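Local coordinates for Hpr(Ser) kinase (Coxiella burnetii, PDB 3TQF), which probably phosphorylates a serine of the phosphocarrier protein HPr with ATP and removes that phosphate again, as in the HPr kinase/phosphatase family, at residues Gln42-Asp46 with Asn67-Leu71; Ala35-His41 with Pro142-Glu146; Gly23-Lys29 with Leu101-Lys106. One frame throughout, in Å; residues are numbered along the deposited sequence.

Contact 1. Residues Gln42-Asp46 with Asn67-Leu71; sequences QLVCD and NGYIL
This is side-chain packing between two strands that do not pair: 42-45, in the mixed main sheet, and 69-71, which begins the first strand of a separate two-stranded antiparallel sheet. No hydrogen bond crosses, and 262 Å² is buried. The closest CA atoms, those of D46 and I70, are 5.9 Å apart. Strand 42-45 is extended except at V44, whose psi of -54° marks a classic beta bulge: V44 and C45 both face F11 of strand 10-14. G68 (phi 92°, psi -6°) turns the chain into strand 69-71 with backbone angles that suit glycine. L43 (chi1 t, chi2 p) points toward the other segment, and its CD2 meets CG1 of I70 (chi1 m, chi2 t) at 3.7 Å. D46, just past the strand, also points toward it with chi1 t: its CB is 3.8 Å from Y69 O, and its OD2 is 3.6 Å from L71 N. Beside the contact, C45 is disulfide-bonded to C62. D46 and L71 make weak hydrogen bonds to S30 of the probable P-loop, so the contact borders the presumed phosphate-binding site. Helix 29-38 touches both sides, I37 against L43 and S33 against I70, while strand 76-79 packs on Y69.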
loop_
_atom_site.group_PDB
_atom_site.type_symbol
_atom_site.label_atom_id
_atom_site.label_comp_id
_atom_site.label_asym_id
_atom_site.label_seq_id
_atom_site.Cartn_x
_atom_site.Cartn_y
_atom_site.Cartn_z
ATOM N N GLN A 42 -10.002 -0.334 -13.894
ATOM C CA GLN A 42 -9.658 -0.504 -15.300
ATOM C C GLN A 42 -8.936 0.699 -15.884
ATOM O O GLN A 42 -9.191 1.841 -15.507
ATOM C CB GLN A 42 -10.920 -0.773 -16.123
ATOM C CG GLN A 42 -11.602 -2.084 -15.804
ATOM C CD GLN A 42 -12.936 -2.229 -16.508
ATOM O OE1 GLN A 42 -13.752 -1.306 -16.512
ATOM N NE2 GLN A 42 -13.170 -3.394 -17.099
ATOM N N LEU A 43 -8.045 0.415 -16.830
ATOM C CA LEU A 43 -7.324 1.435 -17.582
ATOM C C LEU A 43 -8.074 1.746 -18.871
ATOM O O LEU A 43 -8.522 0.838 -19.565
ATOM C CB LEU A 43 -5.914 0.930 -17.921
ATOM C CG LEU A 43 -5.060 1.734 -18.905
ATOM C CD1 LEU A 43 -4.755 3.125 -18.371
ATOM C CD2 LEU A 43 -3.781 0.975 -19.195
ATOM N N VAL A 44 -8.220 3.030 -19.181
ATOM C CA VAL A 44 -8.642 3.442 -20.509
ATOM C C VAL A 44 -7.403 3.897 -21.270
ATOM O O VAL A 44 -7.121 3.386 -22.356
ATOM C CB VAL A 44 -9.707 4.549 -20.479
ATOM C CG1 VAL A 44 -10.269 4.777 -21.870
ATOM C CG2 VAL A 44 -10.822 4.178 -19.531
ATOM N N CYS A 45 -6.650 4.835 -20.696
ATOM C CA CYS A 45 -5.439 5.325 -21.349
ATOM C C CYS A 45 -4.451 6.035 -20.418
ATOM O O CYS A 45 -4.846 6.692 -19.457
ATOM C CB CYS A 45 -5.816 6.274 -22.483
ATOM S SG CYS A 45 -4.601 6.318 -23.812
ATOM N N ASP A 46 -3.164 5.898 -20.736
ATOM C CA ASP A 46 -2.089 6.594 -20.039
ATOM C C ASP A 46 -1.726 7.831 -20.850
ATOM O O ASP A 46 -1.854 7.834 -22.077
ATOM C CB ASP A 46 -0.866 5.672 -19.915
ATOM C CG ASP A 46 0.048 6.031 -18.736
ATOM O OD1 ASP A 46 -0.457 6.202 -17.597
ATOM O OD2 ASP A 46 1.285 6.103 -18.949
ATOM N N ASN A 67 -2.599 1.707 -26.803
ATOM C CA ASN A 67 -3.670 1.086 -26.032
ATOM C C ASN A 67 -3.200 -0.139 -25.247
ATOM O O ASN A 67 -2.593 -1.051 -25.808
ATOM C CB ASN A 67 -4.835 0.689 -26.938
ATOM C CG ASN A 67 -6.113 0.453 -26.165
ATOM O OD1 ASN A 67 -6.620 1.355 -25.501
ATOM N ND2 ASN A 67 -6.640 -0.761 -26.241
ATOM N N GLY A 68 -3.484 -0.143 -23.947
ATOM C CA GLY A 68 -3.143 -1.266 -23.076
ATOM C C GLY A 68 -1.798 -1.152 -22.380
ATOM O O GLY A 68 -1.477 -1.982 -21.529
ATOM N N TYR A 69 -1.018 -0.127 -22.721
ATOM C CA TYR A 69 0.331 0.032 -22.184
ATOM C C TYR A 69 0.450 1.206 -21.213
ATOM O O TYR A 69 -0.183 2.244 -21.398
ATOM C CB TYR A 69 1.335 0.196 -23.321
ATOM C CG TYR A 69 1.459 -1.032 -24.189
ATOM C CD1 TYR A 69 2.223 -2.121 -23.781
ATOM C CD2 TYR A 69 0.813 -1.110 -25.419
ATOM C CE1 TYR A 69 2.342 -3.251 -24.577
ATOM C CE2 TYR A 69 0.927 -2.234 -26.219
ATOM C CZ TYR A 69 1.691 -3.301 -25.793
ATOM O OH TYR A 69 1.805 -4.418 -26.582
ATOM N N ILE A 70 1.268 1.010 -20.178
ATOM C CA ILE A 70 1.571 2.017 -19.161
ATOM C C ILE A 70 3.082 2.104 -19.033
ATOM O O ILE A 70 3.758 1.085 -19.073
ATOM C CB ILE A 70 1.003 1.607 -17.779
ATOM C CG1 ILE A 70 -0.488 1.905 -17.696
ATOM C CG2 ILE A 70 1.713 2.330 -16.637
ATOM C CD1 ILE A 70 -1.089 1.576 -16.325
ATOM N N LEU A 71 3.607 3.313 -18.880
ATOM C CA LEU A 71 5.030 3.505 -18.628
ATOM C C LEU A 71 5.241 3.898 -17.167
ATOM O O LEU A 71 4.599 4.825 -16.667
ATOM C CB LEU A 71 5.597 4.584 -19.552
ATOM C CG LEU A 71 7.073 4.954 -19.358
ATOM C CD1 LEU A 71 7.984 3.783 -19.707
ATOM C CD2 LEU A 71 7.433 6.174 -20.192
#

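Contact 2. Residues Ala35-His41 with Pro142-Glu146; sequences ALIDRGH and PLLIE
A single buried carboxylate can organise the meeting of two helices, and E146 does so here. The end of helix 29-38 and the loop after it meet the early part of helix 141-165, burying 364 Å²; the CA atoms of L36 and P142 are closest, at 5.8 Å. Helical geometry holds through D38, and G40 (phi 103°, psi 9°) ends the helix in a Schellman motif, with G40 N bonded to I37 O (3.0 Å) and H41 N to L36 O (3.1 Å). On either side of G40 in the chain, the CA-to-CB bonds of R39 and H41 both point toward the second helix. E146, with chi1 and chi2 t, takes three hydrogen bonds: its OE1 accepts from R39 NE (3.2 Å) and H41 NE2 (2.7 Å), its OE2 from R39 NH2 (2.7 Å). R39 thus presents two nitrogens in a bidentate salt bridge, through a bent side chain whose chi2 (-124°) and chi3 (-27°) lie off the usual wells, and L143 CA lies over one guanidinium face. R39 NH1 forms a salt bridge with D38 of the third subunit. Beside the polar group, A35 CB touches P142 CG at 3.3 Å, L36 CD2 lies 3.7 Å from P142 O, and L36 CD1 is 4.3 Å from I145 CG2. With both carboxylate oxygens satisfied, the buried charge of E146 is balanced by R39, which also carries the ionic link across the subunit interface.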
loop_
_atom_site.group_PDB
_atom_site.type_symbol
_atom_site.label_atom_id
_atom_site.label_comp_id
_atom_site.label_asym_id
_atom_site.label_seq_id
_atom_site.Cartn_x
_atom_site.Cartn_y
_atom_site.Cartn_z
ATOM N N ALA A 35 -1.565 0.783 -9.400
ATOM C CA ALA A 35 -2.146 0.401 -8.110
ATOM C C ALA A 35 -3.669 0.274 -8.189
ATOM O O ALA A 35 -4.242 -0.667 -7.647
ATOM C CB ALA A 35 -1.752 1.391 -7.035
ATOM N N LEU A 36 -4.317 1.212 -8.878
ATOM C CA LEU A 36 -5.758 1.140 -9.087
ATOM C C LEU A 36 -6.159 -0.084 -9.921
ATOM O O LEU A 36 -7.175 -0.716 -9.632
ATOM C CB LEU A 36 -6.273 2.427 -9.729
ATOM C CG LEU A 36 -6.291 3.641 -8.792
ATOM C CD1 LEU A 36 -6.463 4.922 -9.578
ATOM C CD2 LEU A 36 -7.389 3.508 -7.751
ATOM N N ILE A 37 -5.363 -0.427 -10.937
ATOM C CA ILE A 37 -5.602 -1.655 -11.712
ATOM C C ILE A 37 -5.530 -2.879 -10.792
ATOM O O ILE A 37 -6.328 -3.804 -10.917
ATOM C CB ILE A 37 -4.576 -1.858 -12.879
ATOM C CG1 ILE A 37 -4.557 -0.673 -13.853
ATOM C CG2 ILE A 37 -4.885 -3.140 -13.655
ATOM C CD1 ILE A 37 -5.917 -0.248 -14.344
ATOM N N ASP A 38 -4.570 -2.860 -9.869
ATOM C CA ASP A 38 -4.341 -3.955 -8.923
ATOM C C ASP A 38 -5.491 -4.105 -7.934
ATOM O O ASP A 38 -5.723 -5.192 -7.418
ATOM C CB ASP A 38 -3.021 -3.727 -8.172
ATOM C CG ASP A 38 -2.651 -4.883 -7.258
ATOM O OD1 ASP A 38 -2.520 -6.024 -7.749
ATOM O OD2 ASP A 38 -2.480 -4.643 -6.044
ATOM N N ARG A 39 -6.220 -3.020 -7.683
ATOM C CA ARG A 39 -7.412 -3.084 -6.829
ATOM C C ARG A 39 -8.665 -3.513 -7.592
ATOM O O ARG A 39 -9.737 -3.563 -7.011
ATOM C CB ARG A 39 -7.694 -1.747 -6.139
ATOM C CG ARG A 39 -6.462 -0.988 -5.661
ATOM C CD ARG A 39 -6.466 -0.654 -4.188
ATOM N NE ARG A 39 -7.789 -0.535 -3.591
ATOM C CZ ARG A 39 -8.032 -0.746 -2.300
ATOM N NH1 ARG A 39 -7.045 -1.064 -1.465
ATOM N NH2 ARG A 39 -9.266 -0.640 -1.838
ATOM N N GLY A 40 -8.540 -3.809 -8.882
ATOM C CA GLY A 40 -9.654 -4.334 -9.676
ATOM C C GLY A 40 -10.322 -3.323 -10.595
ATOM O O GLY A 40 -11.362 -3.619 -11.187
ATOM N N HIS A 41 -9.731 -2.137 -10.727
ATOM C CA HIS A 41 -10.273 -1.098 -11.596
ATOM C C HIS A 41 -9.683 -1.255 -12.989
ATOM O O HIS A 41 -8.956 -2.215 -13.243
ATOM C CB HIS A 41 -9.997 0.288 -11.010
ATOM C CG HIS A 41 -10.499 0.446 -9.607
ATOM N ND1 HIS A 41 -11.800 0.166 -9.249
ATOM C CD2 HIS A 41 -9.870 0.824 -8.472
ATOM C CE1 HIS A 41 -11.953 0.375 -7.956
ATOM N NE2 HIS A 41 -10.798 0.775 -7.461
ATOM N N PRO A 142 -3.807 5.066 -3.521
ATOM C CA PRO A 142 -4.793 4.323 -4.310
ATOM C C PRO A 142 -6.110 4.143 -3.576
ATOM O O PRO A 142 -7.175 4.340 -4.165
ATOM C CB PRO A 142 -4.120 2.968 -4.528
ATOM C CG PRO A 142 -2.673 3.256 -4.445
ATOM C CD PRO A 142 -2.537 4.327 -3.410
ATOM N N LEU A 143 -6.036 3.786 -2.297
ATOM C CA LEU A 143 -7.237 3.608 -1.489
ATOM C C LEU A 143 -7.961 4.938 -1.325
ATOM O O LEU A 143 -9.184 4.980 -1.320
ATOM C CB LEU A 143 -6.886 3.023 -0.119
ATOM C CG LEU A 143 -8.045 2.809 0.858
ATOM C CD1 LEU A 143 -8.970 1.718 0.371
ATOM C CD2 LEU A 143 -7.512 2.485 2.237
ATOM N N LEU A 144 -7.202 6.021 -1.195
ATOM C CA LEU A 144 -7.790 7.336 -1.000
ATOM C C LEU A 144 -8.554 7.784 -2.234
ATOM O O LEU A 144 -9.683 8.260 -2.136
ATOM C CB LEU A 144 -6.710 8.360 -0.639
ATOM C CG LEU A 144 -5.943 8.095 0.667
ATOM C CD1 LEU A 144 -5.047 9.272 1.004
ATOM C CD2 LEU A 144 -6.888 7.796 1.807
ATOM N N ILE A 145 -7.937 7.607 -3.396
ATOM C CA ILE A 145 -8.552 7.966 -4.672
ATOM C C ILE A 145 -9.757 7.081 -4.978
ATOM O O ILE A 145 -10.767 7.560 -5.476
ATOM C CB ILE A 145 -7.526 7.876 -5.813
ATOM C CG1 ILE A 145 -6.456 8.960 -5.641
ATOM C CG2 ILE A 145 -8.205 8.015 -7.180
ATOM C CD1 ILE A 145 -6.956 10.367 -5.878
ATOM N N GLU A 146 -9.659 5.795 -4.672
ATOM C CA GLU A 146 -10.805 4.893 -4.827
ATOM C C GLU A 146 -11.965 5.331 -3.945
ATOM O O GLU A 146 -13.113 5.318 -4.371
ATOM C CB GLU A 146 -10.414 3.450 -4.487
ATOM C CG GLU A 146 -11.588 2.475 -4.456
ATOM C CD GLU A 146 -11.181 1.096 -4.002
ATOM O OE1 GLU A 146 -10.640 0.328 -4.818
ATOM O OE2 GLU A 146 -11.399 0.775 -2.820
#

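Contact 3. Residues Gly23-Lys29 with Leu101-Lys106. With PO4 (phosphate ion), chain C.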
loop_
_atom_site.group_PDB
_atom_site.type_symbol
_atom_site.label_atom_id
_atom_site.label_comp_id
_atom_site.label_asym_id
_atom_site.label_seq_id
_atom_site.Cartn_x
_atom_site.Cartn_y
_atom_site.Cartn_z
ATOM N N GLY A 23 -1.849 16.148 -12.855
ATOM C CA GLY A 23 -0.904 16.629 -11.850
ATOM C C GLY A 23 0.455 16.957 -12.435
ATOM O O GLY A 23 0.701 16.731 -13.622
ATOM N N GLU A 24 1.345 17.479 -11.595
ATOM C CA GLU A 24 2.715 17.788 -12.009
ATOM C C GLU A 24 3.449 16.528 -12.430
ATOM O O GLU A 24 2.990 15.409 -12.168
ATOM C CB GLU A 24 3.495 18.456 -10.875
ATOM C CG GLU A 24 2.999 19.838 -10.503
ATOM C CD GLU A 24 3.806 20.469 -9.381
ATOM O OE1 GLU A 24 5.044 20.287 -9.359
ATOM O OE2 GLU A 24 3.204 21.153 -8.522
ATOM N N ALA A 25 4.595 16.714 -13.078
ATOM C CA ALA A 25 5.412 15.590 -13.527
ATOM C C ALA A 25 6.101 14.909 -12.343
ATOM O O ALA A 25 6.459 15.560 -11.358
ATOM C CB ALA A 25 6.441 16.052 -14.543
ATOM N N ASN A 26 6.254 13.591 -12.453
ATOM C CA ASN A 26 7.038 12.791 -11.508
ATOM C C ASN A 26 6.531 12.880 -10.063
ATOM O O ASN A 26 7.278 13.197 -9.139
ATOM C CB ASN A 26 8.529 13.168 -11.609
ATOM C CG ASN A 26 9.456 12.093 -11.029
ATOM O OD1 ASN A 26 9.017 10.999 -10.648
ATOM N ND2 ASN A 26 10.752 12.405 -10.967
ATOM N N ILE A 27 5.244 12.595 -9.892
ATOM C CA ILE A 27 4.625 12.498 -8.570
ATOM C C ILE A 27 4.002 11.121 -8.309
ATOM O O ILE A 27 3.501 10.877 -7.219
ATOM C CB ILE A 27 3.547 13.592 -8.365
ATOM C CG1 ILE A 27 2.370 13.406 -9.336
ATOM C CG2 ILE A 27 4.163 14.974 -8.527
ATOM C CD1 ILE A 27 1.316 14.482 -9.237
ATOM N N GLY A 28 4.031 10.228 -9.299
ATOM C CA GLY A 28 3.503 8.873 -9.145
ATOM C C GLY A 28 2.126 8.633 -9.745
ATOM O O GLY A 28 1.385 7.775 -9.260
ATOM N N LYS A 29 1.780 9.383 -10.794
ATOM C CA LYS A 29 0.503 9.218 -11.493
ATOM C C LYS A 29 0.389 7.848 -12.146
ATOM O O LYS A 29 -0.594 7.142 -11.945
ATOM C CB LYS A 29 0.335 10.278 -12.579
ATOM C CG LYS A 29 0.167 11.701 -12.076
ATOM C CD LYS A 29 0.085 12.696 -13.240
ATOM C CE LYS A 29 1.444 12.893 -13.898
ATOM N NZ LYS A 29 1.418 13.868 -15.022
ATOM N N LEU A 101 -4.343 16.102 -8.852
ATOM C CA LEU A 101 -3.472 15.833 -7.708
ATOM C C LEU A 101 -2.574 17.026 -7.467
ATOM O O LEU A 101 -1.804 17.401 -8.342
ATOM C CB LEU A 101 -2.611 14.597 -7.962
ATOM C CG LEU A 101 -3.332 13.266 -8.196
ATOM C CD1 LEU A 101 -2.324 12.203 -8.573
ATOM C CD2 LEU A 101 -4.130 12.844 -6.971
ATOM N N VAL A 102 -2.672 17.610 -6.276
ATOM C CA VAL A 102 -1.981 18.851 -5.944
ATOM C C VAL A 102 -1.062 18.647 -4.752
ATOM O O VAL A 102 -1.384 17.884 -3.845
ATOM C CB VAL A 102 -2.991 19.959 -5.594
ATOM C CG1 VAL A 102 -2.275 21.243 -5.188
ATOM C CG2 VAL A 102 -3.921 20.211 -6.769
ATOM N N LYS A 103 0.080 19.330 -4.758
ATOM C CA LYS A 103 1.010 19.286 -3.636
ATOM C C LYS A 103 0.372 20.066 -2.491
ATOM O O LYS A 103 -0.139 21.165 -2.708
ATOM C CB LYS A 103 2.356 19.919 -4.000
ATOM C CG LYS A 103 3.052 19.326 -5.234
ATOM C CD LYS A 103 4.044 18.226 -4.890
ATOM C CE LYS A 103 4.924 17.891 -6.093
ATOM N NZ LYS A 103 5.961 18.933 -6.352
ATOM N N PRO A 104 0.391 19.505 -1.270
ATOM C CA PRO A 104 -0.237 20.146 -0.118
ATOM C C PRO A 104 0.054 21.637 0.029
ATOM O O PRO A 104 -0.846 22.398 0.378
ATOM C CB PRO A 104 0.346 19.370 1.059
ATOM C CG PRO A 104 0.560 18.010 0.522
ATOM C CD PRO A 104 0.912 18.170 -0.927
ATOM N N GLU A 105 1.292 22.045 -0.244
ATOM C CA GLU A 105 1.709 23.446 -0.060
ATOM C C GLU A 105 0.993 24.387 -1.036
ATOM O O GLU A 105 0.748 25.550 -0.712
ATOM C CB GLU A 105 3.228 23.626 -0.229
ATOM C CG GLU A 105 4.099 22.447 0.191
ATOM C CD GLU A 105 4.363 21.480 -0.958
ATOM O OE1 GLU A 105 5.039 21.885 -1.931
ATOM O OE2 GLU A 105 3.890 20.324 -0.891
ATOM N N LYS A 106 0.669 23.875 -2.226
ATOM C CA LYS A 106 0.045 24.668 -3.290
ATOM C C LYS A 106 -1.480 24.555 -3.273
ATOM O O LYS A 106 -2.166 25.127 -4.124
ATOM C CB LYS A 106 0.590 24.223 -4.651
ATOM C CG LYS A 106 2.105 24.415 -4.798
ATOM C CD LYS A 106 2.706 23.514 -5.876
ATOM C CE LYS A 106 4.222 23.439 -5.749
ATOM N NZ LYS A 106 4.826 22.596 -6.816
HETATM P P PO4 C . 4.295 10.225 -12.990
HETATM O O1 PO4 C . 3.376 11.077 -12.154
HETATM O O2 PO4 C . 5.124 11.111 -13.894
HETATM O O3 PO4 C . 5.185 9.425 -12.068
HETATM O O4 PO4 C . 3.475 9.273 -13.822
HETATM O O HOH W 1 0.889 20.710 -7.228
#
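Most striking is a phosphate ion, probably from the crystallisation liquor, held by a row of main-chain amides. Its O1 accepts from K29 N at 2.7 Å, its O2 from N26 N at 3.1 Å and its O3 from G28 N at 3.1 Å; I27 N adds a weak bond to O1 at 3.3 Å, and S30 N binds the ion too. Following a strand and leading into a helix with G28 at its N-cap, the loop fits a Walker A P-loop, consistent with the ATP binding expected of the family. K29 NZ turns back to G23 O (3.3 Å). Across the contact, I27 CD1 packs on L101 CB at 4.1 Å, and a side chain at G23 would clash with I27. Farther out, in a salt-bridge network, E24 OE2 accepts a hydrogen bond from K106 NZ at 2.8 Å, and E24 OE1 a weak one from K103 NZ at 3.4 Å. A water links E24 OE2 (2.7 Å) to K103 N (2.9 Å). The chemistry is thus divided: the loop's amides meet the anion, whereas its acidic side chain engages the lysines beyond strand 92-102.

Helix 29-38 connects the three contacts: contact 3 contains the loop that leads into it, contact 2 its far end, and contact 1 the strand that follows. Their chemistry differs with place. Contact 1, partly buried, sets one apolar pair beside D46, which lies against backbone, and no hydrogen bond crosses it; contact 2 buries a neutralised charge; contact 3, at the surface, combines anion-binding amides with salt bridges to lysines. Contacts 1 and 2 touch where I37 CD1 lies 3.3 Å from L43 N; contacts 2 and 3 meet through I145 CD1 and L101 CD2, 3.9 Å apart. Contacts 1 and 3 do not touch, their nearest atoms being about 6 Å apart, though both reach the main sheet.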